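Local coordinates for protein KLLA0E02245p (Kluyveromyces lactis, PDB 4GPS) that removes NAD and m7G caps from the 5' ends of RNAs and degrades RNA from the 5' end, using divalent metal ions, at residues S296-K301 with R331-N336; L326-R331 with K342-Q347; K310-W315 with H351-S356. One frame throughout, in Å; residues are numbered along the deposited sequence.

Interaction 1: residues S296-K301 with R331-N336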
loop_
_atom_site.group_PDB
_atom_site.type_symbol
_atom_site.label_atom_id
_atom_site.label_comp_id
_atom_site.label_asym_id
_atom_site.label_seq_id
_atom_site.Cartn_x
_atom_site.Cartn_y
_atom_site.Cartn_z
ATOM N N SER A 296 -10.722 -6.317 6.446
ATOM C CA SER A 296 -11.775 -7.294 6.666
ATOM C C SER A 296 -11.187 -8.657 6.277
ATOM O O SER A 296 -10.617 -8.801 5.205
ATOM C CB SER A 296 -12.964 -6.968 5.769
ATOM O OG SER A 296 -13.975 -7.945 5.889
ATOM N N SER A 297 -11.321 -9.664 7.135
ATOM C CA SER A 297 -10.762 -10.968 6.791
ATOM C C SER A 297 -11.472 -12.161 7.428
ATOM O O SER A 297 -12.260 -12.036 8.360
ATOM C CB SER A 297 -9.286 -11.001 7.216
ATOM O OG SER A 297 -8.585 -12.080 6.641
ATOM N N VAL A 298 -11.180 -13.331 6.902
ATOM C CA VAL A 298 -11.705 -14.547 7.482
ATOM C C VAL A 298 -10.427 -15.015 8.252
ATOM O O VAL A 298 -9.319 -14.581 7.900
ATOM C CB VAL A 298 -12.136 -15.474 6.318
ATOM C CG1 VAL A 298 -11.175 -16.579 6.118
ATOM C CG2 VAL A 298 -13.561 -15.914 6.521
ATOM N N HIS A 299 -10.542 -15.819 9.311
ATOM C CA HIS A 299 -9.332 -16.262 10.028
ATOM C C HIS A 299 -8.253 -16.794 9.068
ATOM O O HIS A 299 -8.547 -17.486 8.096
ATOM C CB HIS A 299 -9.673 -17.288 11.129
ATOM C CG HIS A 299 -10.177 -16.651 12.399
ATOM N ND1 HIS A 299 -9.367 -15.896 13.231
ATOM C CD2 HIS A 299 -11.418 -16.601 12.944
ATOM C CE1 HIS A 299 -10.088 -15.410 14.227
ATOM N NE2 HIS A 299 -11.335 -15.821 14.077
ATOM N N PHE A 300 -7.002 -16.436 9.350
ATOM C CA PHE A 300 -5.877 -16.781 8.485
ATOM C C PHE A 300 -5.445 -18.212 8.434
ATOM O O PHE A 300 -5.341 -18.873 9.461
ATOM C CB PHE A 300 -4.656 -15.941 8.852
ATOM C CG PHE A 300 -4.810 -14.492 8.524
ATOM C CD1 PHE A 300 -4.650 -13.514 9.521
ATOM C CD2 PHE A 300 -5.151 -14.095 7.236
ATOM C CE1 PHE A 300 -4.835 -12.163 9.234
ATOM C CE2 PHE A 300 -5.339 -12.735 6.937
ATOM C CZ PHE A 300 -5.182 -11.774 7.943
ATOM N N LYS A 301 -5.182 -18.680 7.222
ATOM C CA LYS A 301 -4.691 -20.038 7.009
ATOM C C LYS A 301 -3.298 -19.874 6.403
ATOM O O LYS A 301 -3.169 -19.736 5.183
ATOM C CB LYS A 301 -5.631 -20.805 6.051
ATOM C CG LYS A 301 -6.945 -21.244 6.722
ATOM C CD LYS A 301 -8.147 -21.289 5.787
ATOM C CE LYS A 301 -8.356 -22.640 5.143
ATOM N NZ LYS A 301 -9.396 -22.534 4.079
ATOM N N ARG A 331 -14.292 -12.176 10.363
ATOM C CA ARG A 331 -15.696 -12.536 10.373
ATOM C C ARG A 331 -15.833 -14.037 10.274
ATOM O O ARG A 331 -14.961 -14.699 9.729
ATOM C CB ARG A 331 -16.454 -11.876 9.207
ATOM C CG ARG A 331 -16.045 -12.389 7.854
ATOM C CD ARG A 331 -16.889 -11.789 6.722
ATOM N NE ARG A 331 -16.538 -12.445 5.459
ATOM C CZ ARG A 331 -15.390 -12.250 4.812
ATOM N NH1 ARG A 331 -14.483 -11.398 5.294
ATOM N NH2 ARG A 331 -15.121 -12.946 3.712
ATOM N N ASN A 332 -16.934 -14.555 10.823
ATOM C CA ASN A 332 -17.264 -15.980 10.770
ATOM C C ASN A 332 -17.497 -16.266 9.278
ATOM O O ASN A 332 -18.180 -15.490 8.600
ATOM C CB ASN A 332 -18.558 -16.220 11.547
ATOM C CG ASN A 332 -18.901 -17.679 11.665
ATOM O OD1 ASN A 332 -18.296 -18.400 12.455
ATOM N ND2 ASN A 332 -19.866 -18.130 10.871
ATOM N N SER A 333 -16.946 -17.359 8.757
ATOM C CA SER A 333 -17.114 -17.665 7.329
ATOM C C SER A 333 -18.573 -17.881 6.963
ATOM O O SER A 333 -19.051 -17.351 5.959
ATOM C CB SER A 333 -16.315 -18.916 6.935
ATOM O OG SER A 333 -14.924 -18.737 7.186
ATOM N N TYR A 334 -19.288 -18.634 7.793
ATOM C CA TYR A 334 -20.674 -18.946 7.510
ATOM C C TYR A 334 -21.689 -17.837 7.730
ATOM O O TYR A 334 -22.496 -17.523 6.849
ATOM C CB TYR A 334 -21.125 -20.161 8.327
ATOM C CG TYR A 334 -22.552 -20.536 8.003
ATOM C CD1 TYR A 334 -22.904 -20.918 6.704
ATOM C CD2 TYR A 334 -23.578 -20.411 8.954
ATOM C CE1 TYR A 334 -24.238 -21.157 6.347
ATOM C CE2 TYR A 334 -24.926 -20.652 8.604
ATOM C CZ TYR A 334 -25.240 -21.021 7.292
ATOM O OH TYR A 334 -26.544 -21.236 6.897
ATOM N N SER A 335 -21.645 -17.262 8.922
ATOM C CA SER A 335 -22.585 -16.234 9.340
ATOM C C SER A 335 -22.302 -14.811 8.900
ATOM O O SER A 335 -23.206 -13.977 8.936
ATOM C CB SER A 335 -22.641 -16.227 10.846
ATOM O OG SER A 335 -21.524 -15.498 11.328
ATOM N N ASN A 336 -21.060 -14.532 8.508
ATOM C CA ASN A 336 -20.643 -13.183 8.135
ATOM C C ASN A 336 -20.646 -12.226 9.337
ATOM O O ASN A 336 -20.612 -10.988 9.182
ATOM C CB ASN A 336 -21.521 -12.617 7.028
ATOM C CG ASN A 336 -21.192 -13.212 5.680
ATOM O OD1 ASN A 336 -20.044 -13.116 5.192
ATOM N ND2 ASN A 336 -22.191 -13.846 5.065
HETATM O O HOH W 1 -13.211 -16.807 10.197
#
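Arg-331 and Val-298 meet where two neighbouring parallel strands, 290-297 and 325-331, run out into loops. The last regular tie is a backbone one: Arg-331 N donates to Ser-297 O over 2.9 Å. Just beyond, where 296-301 has left its strand, a water bridges the two backbones: it accepts from His-299 N at 3.0 Å and donates to Arg-331 O at 2.8 Å. The side chain of Arg-331 starts between its own N and carbonyl carbon (chi1 67°) and then runs extended to NE, a course that carries the guanidinium back alongside the other strand. There Val-298 CG2 lies over one of its faces, 4.4 Å from NH2, while Ser-296 OG, a hydroxyl hydrogen-bonded to Thr-238 of helix 233-246, lies oblique to the guanidinium, 3.5 Å from NH1. The same methyl, CG2 of Val-298, also touches Ser-333 OG at 3.2 Å. The contact lies at the end of the strand that carries the metal ligand Ile-294 and Lys-295, probably a substrate contact. Its chemistry is that of two strand ends running out: one direct bond, one water-mediated link and a methyl against a charged plane.

Interaction 2: residues L326-R331 with K342-Q347; sequences LLIGFR and KAYKIQ
Tyr-344 and Leu-326 form one of two hydrogen-bonded pairs between 326-331 and 342-347, in the antiparallel hairpin 325-331/338-344. Leu-326 N gives a nearly straight bond to Tyr-344 O (2.8 Å, 170° at the hydrogen), and Tyr-344 N returns one to Leu-326 O. Ile-328 and Lys-342 repeat the exchange: Ile-328 N to Lys-342 O and Lys-342 N to Ile-328 O are both 2.9 Å. Between them lies the non-hydrogen-bonded pair Leu-327 and Ala-343, where Ala-343 CA makes a C-H...O contact with Leu-326 O.

The apolar contacts divide between the two faces of the hairpin. On the face of Leu-327 and Ala-343 the packing is light: Leu-327 CD1 stands 4.4 Å from Ala-343 CB, and both side chains also touch helix 114-122. The face of Leu-326, Ile-328, Lys-342 and Tyr-344 is fuller. Tyr-344 CG lies anti to its carbonyl carbon (chi1 -69°), which brings the ring diagonally over to Ile-328, whose CD1 approaches CE2 obliquely at 3.5 Å.

Aromatic contacts finish the row. Phe-330 and Tyr-344 reach for each other from opposite directions and meet edge to edge, Phe-330 CZ lying 3.6 Å from Tyr-344 OH. Lys-342 CB also touches the Phe-330 rim, at CE1 (4.1 Å), before the rest of the lysine leads off. Ile-328 CG2 covers part of one Phe-330 face, and His-299 stacks on the same ring.

Backbone N-H and C=O of alternate residues pair across the hairpin, those of Leu-327 and Gly-329 turn to strand 290-297, and apolar groups fill the faces. The hairpin thus continues the sheet directly beside the strand of the metal ligand Glu-293 and of Lys-295, probably a substrate contact.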
loop_
_atom_site.group_PDB
_atom_site.type_symbol
_atom_site.label_atom_id
_atom_site.label_comp_id
_atom_site.label_asym_id
_atom_site.label_seq_id
_atom_site.Cartn_x
_atom_site.Cartn_y
_atom_site.Cartn_z
ATOM N N LEU A 326 -2.463 -1.564 12.097
ATOM C CA LEU A 326 -3.498 -2.294 11.403
ATOM C C LEU A 326 -4.513 -2.736 12.420
ATOM O O LEU A 326 -4.178 -3.001 13.568
ATOM C CB LEU A 326 -2.927 -3.534 10.733
ATOM C CG LEU A 326 -2.132 -3.306 9.460
ATOM C CD1 LEU A 326 -1.253 -4.503 9.145
ATOM C CD2 LEU A 326 -3.091 -3.086 8.348
ATOM N N LEU A 327 -5.761 -2.798 11.986
ATOM C CA LEU A 327 -6.859 -3.275 12.807
ATOM C C LEU A 327 -7.625 -4.248 11.889
ATOM O O LEU A 327 -8.118 -3.883 10.812
ATOM C CB LEU A 327 -7.763 -2.131 13.257
ATOM C CG LEU A 327 -8.986 -2.576 14.077
ATOM C CD1 LEU A 327 -8.524 -3.310 15.371
ATOM C CD2 LEU A 327 -9.868 -1.326 14.409
ATOM N N ILE A 328 -7.688 -5.501 12.299
ATOM C CA ILE A 328 -8.344 -6.494 11.495
ATOM C C ILE A 328 -9.637 -6.993 12.119
ATOM O O ILE A 328 -9.715 -7.261 13.329
ATOM C CB ILE A 328 -7.392 -7.659 11.251
ATOM C CG1 ILE A 328 -6.245 -7.151 10.388
ATOM C CG2 ILE A 328 -8.136 -8.861 10.627
ATOM C CD1 ILE A 328 -5.224 -8.207 10.038
ATOM N N GLY A 329 -10.664 -7.061 11.284
ATOM C CA GLY A 329 -11.947 -7.563 11.729
ATOM C C GLY A 329 -12.146 -8.930 11.088
ATOM O O GLY A 329 -12.298 -9.029 9.864
ATOM N N PHE A 330 -12.115 -9.981 11.896
ATOM C CA PHE A 330 -12.291 -11.327 11.370
ATOM C C PHE A 330 -13.754 -11.669 11.454
ATOM O O PHE A 330 -14.399 -11.456 12.482
ATOM C CB PHE A 330 -11.477 -12.341 12.178
ATOM C CG PHE A 330 -9.997 -12.100 12.143
ATOM C CD1 PHE A 330 -9.380 -11.340 13.117
ATOM C CD2 PHE A 330 -9.206 -12.671 11.153
ATOM C CE1 PHE A 330 -7.985 -11.156 13.109
ATOM C CE2 PHE A 330 -7.816 -12.487 11.139
ATOM C CZ PHE A 330 -7.214 -11.728 12.122
ATOM N N ARG A 331 -14.292 -12.176 10.363
ATOM C CA ARG A 331 -15.696 -12.536 10.373
ATOM C C ARG A 331 -15.833 -14.037 10.274
ATOM O O ARG A 331 -14.961 -14.699 9.729
ATOM C CB ARG A 331 -16.454 -11.876 9.207
ATOM C CG ARG A 331 -16.045 -12.389 7.854
ATOM C CD ARG A 331 -16.889 -11.789 6.722
ATOM N NE ARG A 331 -16.538 -12.445 5.459
ATOM C CZ ARG A 331 -15.390 -12.250 4.812
ATOM N NH1 ARG A 331 -14.483 -11.398 5.294
ATOM N NH2 ARG A 331 -15.121 -12.946 3.712
ATOM N N LYS A 342 -8.749 -7.302 16.054
ATOM C CA LYS A 342 -7.401 -7.445 16.571
ATOM C C LYS A 342 -6.471 -6.432 15.968
ATOM O O LYS A 342 -6.374 -6.319 14.747
ATOM C CB LYS A 342 -6.843 -8.850 16.305
ATOM C CG LYS A 342 -5.657 -9.207 17.196
ATOM C CD LYS A 342 -5.085 -10.575 16.868
ATOM C CE LYS A 342 -4.164 -11.092 17.992
ATOM N NZ LYS A 342 -3.042 -10.185 18.308
ATOM N N ALA A 343 -5.783 -5.699 16.834
ATOM C CA ALA A 343 -4.822 -4.680 16.397
ATOM C C ALA A 343 -3.448 -5.306 16.068
ATOM O O ALA A 343 -3.043 -6.304 16.666
ATOM C CB ALA A 343 -4.671 -3.600 17.501
ATOM N N TYR A 344 -2.736 -4.733 15.104
ATOM C CA TYR A 344 -1.414 -5.246 14.763
ATOM C C TYR A 344 -0.523 -4.088 14.471
ATOM O O TYR A 344 -0.927 -3.165 13.764
ATOM C CB TYR A 344 -1.432 -6.101 13.493
ATOM C CG TYR A 344 -2.141 -7.431 13.604
ATOM C CD1 TYR A 344 -1.455 -8.579 13.961
ATOM C CD2 TYR A 344 -3.493 -7.540 13.312
ATOM C CE1 TYR A 344 -2.097 -9.792 14.008
ATOM C CE2 TYR A 344 -4.141 -8.747 13.368
ATOM C CZ TYR A 344 -3.439 -9.873 13.714
ATOM O OH TYR A 344 -4.099 -11.080 13.793
ATOM N N LYS A 345 0.680 -4.115 15.023
ATOM C CA LYS A 345 1.649 -3.086 14.693
ATOM C C LYS A 345 2.426 -3.707 13.528
ATOM O O LYS A 345 2.207 -4.897 13.198
ATOM C CB LYS A 345 2.536 -2.789 15.890
ATOM C CG LYS A 345 1.784 -1.933 16.848
ATOM C CD LYS A 345 2.536 -1.614 18.089
ATOM C CE LYS A 345 1.661 -0.697 18.918
ATOM N NZ LYS A 345 1.349 0.540 18.139
ATOM N N ILE A 346 3.293 -2.925 12.888
ATOM C CA ILE A 346 4.049 -3.433 11.745
ATOM C C ILE A 346 4.901 -4.648 12.141
ATOM O O ILE A 346 4.956 -5.643 11.407
ATOM C CB ILE A 346 4.958 -2.333 11.138
ATOM C CG1 ILE A 346 5.595 -2.838 9.851
ATOM C CG2 ILE A 346 6.038 -1.937 12.137
ATOM C CD1 ILE A 346 4.582 -3.220 8.841
ATOM N N GLN A 347 5.555 -4.576 13.297
ATOM C CA GLN A 347 6.375 -5.686 13.788
ATOM C C GLN A 347 5.510 -6.951 13.952
ATOM O O GLN A 347 5.976 -8.067 13.699
ATOM C CB GLN A 347 7.023 -5.306 15.133
ATOM C CG GLN A 347 7.761 -6.449 15.815
ATOM C CD GLN A 347 8.927 -6.990 14.981
ATOM O OE1 GLN A 347 9.219 -8.205 15.015
ATOM N NE2 GLN A 347 9.607 -6.096 14.228
#

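Interaction 3: residues K310-W315 with H351-S356; sequences KLLRMW and HKINNS
Ile-353, in the last turn of helix 346-353, pushes its side chain against helix 305-319, where Leu-311, Leu-312 and Trp-315 receive it. Its conformation explains how one residue reaches all three. With chi1 at 64°, CG1 sits between the backbone N and the carbonyl carbon, and the chain then continues extended to CD1; CG2 is left anti to the carbonyl carbon. The two branches therefore serve different partners. CG2 presses on Leu-311 CB at 3.5 Å, close to the helix backbone. CD1 goes further along the helix, to 3.8 Å from Trp-315 CB and 4.0 Å from Leu-312 CA, and also meets Leu-312 CD1 at 4.1 Å.

Leu-312 and Trp-315 both hold CG anti to N, and each side chain crosses that of Ile-353 at about a right angle; the methyl approaches the start of the indole obliquely. The indole NE1 is turned to a different task, a hydrogen bond to Thr-79, and Pro-370 touches both Trp-315 and Ile-353. In Leu-311 CG lies beside the backbone N instead (chi1 -67°), and its CD2 lies 4.4 Å from the aliphatic CD of Lys-352, at the margin of the contact.

Wholly apolar across the interface, the contact rests on van der Waals fit alone: the two branches of one isoleucine lie against Leu-311, Leu-312 and Trp-315, joining the two helices that flank the 325-331/338-344 hairpin in sequence.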
loop_
_atom_site.group_PDB
_atom_site.type_symbol
_atom_site.label_atom_id
_atom_site.label_comp_id
_atom_site.label_asym_id
_atom_site.label_seq_id
_atom_site.Cartn_x
_atom_site.Cartn_y
_atom_site.Cartn_z
ATOM N N LYS A 310 -2.040 -11.812 0.925
ATOM C CA LYS A 310 -2.727 -10.722 1.605
ATOM C C LYS A 310 -1.900 -10.193 2.793
ATOM O O LYS A 310 -1.749 -8.981 2.953
ATOM C CB LYS A 310 -4.128 -11.177 2.060
ATOM C CG LYS A 310 -4.836 -10.160 2.892
ATOM C CD LYS A 310 -6.176 -10.661 3.418
ATOM C CE LYS A 310 -7.228 -10.785 2.332
ATOM N NZ LYS A 310 -8.509 -11.258 2.945
ATOM N N LEU A 311 -1.364 -11.098 3.609
ATOM C CA LEU A 311 -0.537 -10.713 4.754
ATOM C C LEU A 311 0.706 -9.953 4.270
ATOM O O LEU A 311 1.039 -8.900 4.816
ATOM C CB LEU A 311 -0.129 -11.947 5.563
ATOM C CG LEU A 311 -1.310 -12.631 6.275
ATOM C CD1 LEU A 311 -0.907 -14.025 6.657
ATOM C CD2 LEU A 311 -1.746 -11.833 7.513
ATOM N N LEU A 312 1.368 -10.449 3.224
ATOM C CA LEU A 312 2.551 -9.758 2.719
ATOM C C LEU A 312 2.177 -8.370 2.196
ATOM O O LEU A 312 2.860 -7.384 2.463
ATOM C CB LEU A 312 3.227 -10.576 1.606
ATOM C CG LEU A 312 4.432 -9.944 0.892
ATOM C CD1 LEU A 312 5.565 -9.750 1.924
ATOM C CD2 LEU A 312 4.879 -10.806 -0.314
ATOM N N ARG A 313 1.068 -8.287 1.474
ATOM C CA ARG A 313 0.628 -7.028 0.902
ATOM C C ARG A 313 0.338 -6.030 2.018
ATOM O O ARG A 313 0.701 -4.859 1.947
ATOM C CB ARG A 313 -0.614 -7.285 0.038
ATOM C CG ARG A 313 -0.694 -6.414 -1.201
ATOM C CD ARG A 313 -1.817 -6.822 -2.155
ATOM N NE ARG A 313 -1.630 -6.145 -3.440
ATOM C CZ ARG A 313 -1.871 -4.858 -3.605
ATOM N NH1 ARG A 313 -2.319 -4.164 -2.585
ATOM N NH2 ARG A 313 -1.596 -4.252 -4.740
ATOM N N MET A 314 -0.283 -6.537 3.069
ATOM C CA MET A 314 -0.668 -5.775 4.255
ATOM C C MET A 314 0.619 -5.181 4.873
ATOM O O MET A 314 0.703 -3.990 5.202
ATOM C CB MET A 314 -1.311 -6.759 5.232
ATOM C CG MET A 314 -2.367 -6.260 6.106
ATOM S SD MET A 314 -3.217 -7.644 6.946
ATOM C CE MET A 314 -4.443 -8.121 5.666
ATOM N N TRP A 315 1.609 -6.044 5.057
ATOM C CA TRP A 315 2.873 -5.624 5.594
ATOM C C TRP A 315 3.479 -4.536 4.692
ATOM O O TRP A 315 3.904 -3.502 5.199
ATOM C CB TRP A 315 3.824 -6.823 5.671
ATOM C CG TRP A 315 5.228 -6.447 6.079
ATOM C CD1 TRP A 315 5.678 -6.175 7.353
ATOM C CD2 TRP A 315 6.335 -6.223 5.208
ATOM N NE1 TRP A 315 6.985 -5.790 7.318
ATOM C CE2 TRP A 315 7.422 -5.808 6.018
ATOM C CE3 TRP A 315 6.519 -6.322 3.817
ATOM C CZ2 TRP A 315 8.684 -5.498 5.480
ATOM C CZ3 TRP A 315 7.778 -6.007 3.282
ATOM C CH2 TRP A 315 8.838 -5.601 4.116
ATOM N N HIS A 351 6.192 -10.389 12.079
ATOM C CA HIS A 351 6.467 -11.622 12.793
ATOM C C HIS A 351 5.530 -12.734 12.308
ATOM O O HIS A 351 5.964 -13.862 12.159
ATOM C CB HIS A 351 6.328 -11.407 14.320
ATOM C CG HIS A 351 6.425 -12.674 15.120
ATOM N ND1 HIS A 351 7.589 -13.418 15.209
ATOM C CD2 HIS A 351 5.477 -13.378 15.789
ATOM C CE1 HIS A 351 7.347 -14.525 15.890
ATOM N NE2 HIS A 351 6.074 -14.527 16.252
ATOM N N LYS A 352 4.258 -12.426 12.050
ATOM C CA LYS A 352 3.335 -13.455 11.574
ATOM C C LYS A 352 3.834 -14.043 10.229
ATOM O O LYS A 352 3.697 -15.244 9.995
ATOM C CB LYS A 352 1.911 -12.863 11.434
ATOM C CG LYS A 352 0.766 -13.880 11.271
ATOM C CD LYS A 352 -0.586 -13.191 11.487
ATOM C CE LYS A 352 -1.763 -14.170 11.446
ATOM N NZ LYS A 352 -1.670 -15.284 12.469
ATOM N N ILE A 353 4.439 -13.222 9.367
ATOM C CA ILE A 353 4.920 -13.735 8.075
ATOM C C ILE A 353 6.403 -14.089 7.982
ATOM O O ILE A 353 6.842 -14.589 6.944
ATOM C CB ILE A 353 4.567 -12.775 6.876
ATOM C CG1 ILE A 353 5.270 -11.433 7.029
ATOM C CG2 ILE A 353 3.051 -12.527 6.819
ATOM C CD1 ILE A 353 4.933 -10.492 5.899
ATOM N N ASN A 354 7.179 -13.849 9.044
ATOM C CA ASN A 354 8.620 -14.190 9.026
ATOM C C ASN A 354 9.098 -14.763 10.367
ATOM O O ASN A 354 9.280 -14.024 11.339
ATOM C CB ASN A 354 9.459 -12.957 8.655
ATOM C CG ASN A 354 10.934 -13.286 8.443
ATOM O OD1 ASN A 354 11.333 -13.837 7.409
ATOM N ND2 ASN A 354 11.751 -12.941 9.422
ATOM N N ASN A 355 9.241 -16.086 10.421
ATOM C CA ASN A 355 9.708 -16.799 11.612
ATOM C C ASN A 355 10.505 -17.955 11.083
ATOM O O ASN A 355 10.388 -18.312 9.907
ATOM C CB ASN A 355 8.603 -17.457 12.489
ATOM C CG ASN A 355 7.196 -17.153 12.032
ATOM O OD1 ASN A 355 6.728 -16.012 12.108
ATOM N ND2 ASN A 355 6.493 -18.187 11.581
ATOM N N SER A 356 11.265 -18.569 11.985
ATOM C CA SER A 356 12.081 -19.732 11.653
ATOM C C SER A 356 11.159 -20.947 11.485
ATOM O O SER A 356 11.567 -22.008 11.016
ATOM C CB SER A 356 13.152 -19.967 12.750
ATOM O OG SER A 356 12.754 -19.477 14.025
#

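In the fold
The three contacts illustrate how chemistry follows place in a fold. Interaction 1 lies at the surface, where water enters between strand ends running into loops; interactions 2 and 3 are buried, the former dominated by backbone bonds and the latter wholly by side-chain packing. Interactions 1 and 2 share Arg-331 and strand 325-331, and Ser-297 N probably bonds to Gly-329 O between them. Interactions 2 and 3 share helix 346-353: Ile-346 packs on Trp-315, and Met-314 meets Leu-326 and Ile-328. Phe-300 links all three, touching Phe-330, Leu-311 and Lys-352. Together they tie the hairpin and its flanking helices to the strand bearing metal-binding residues.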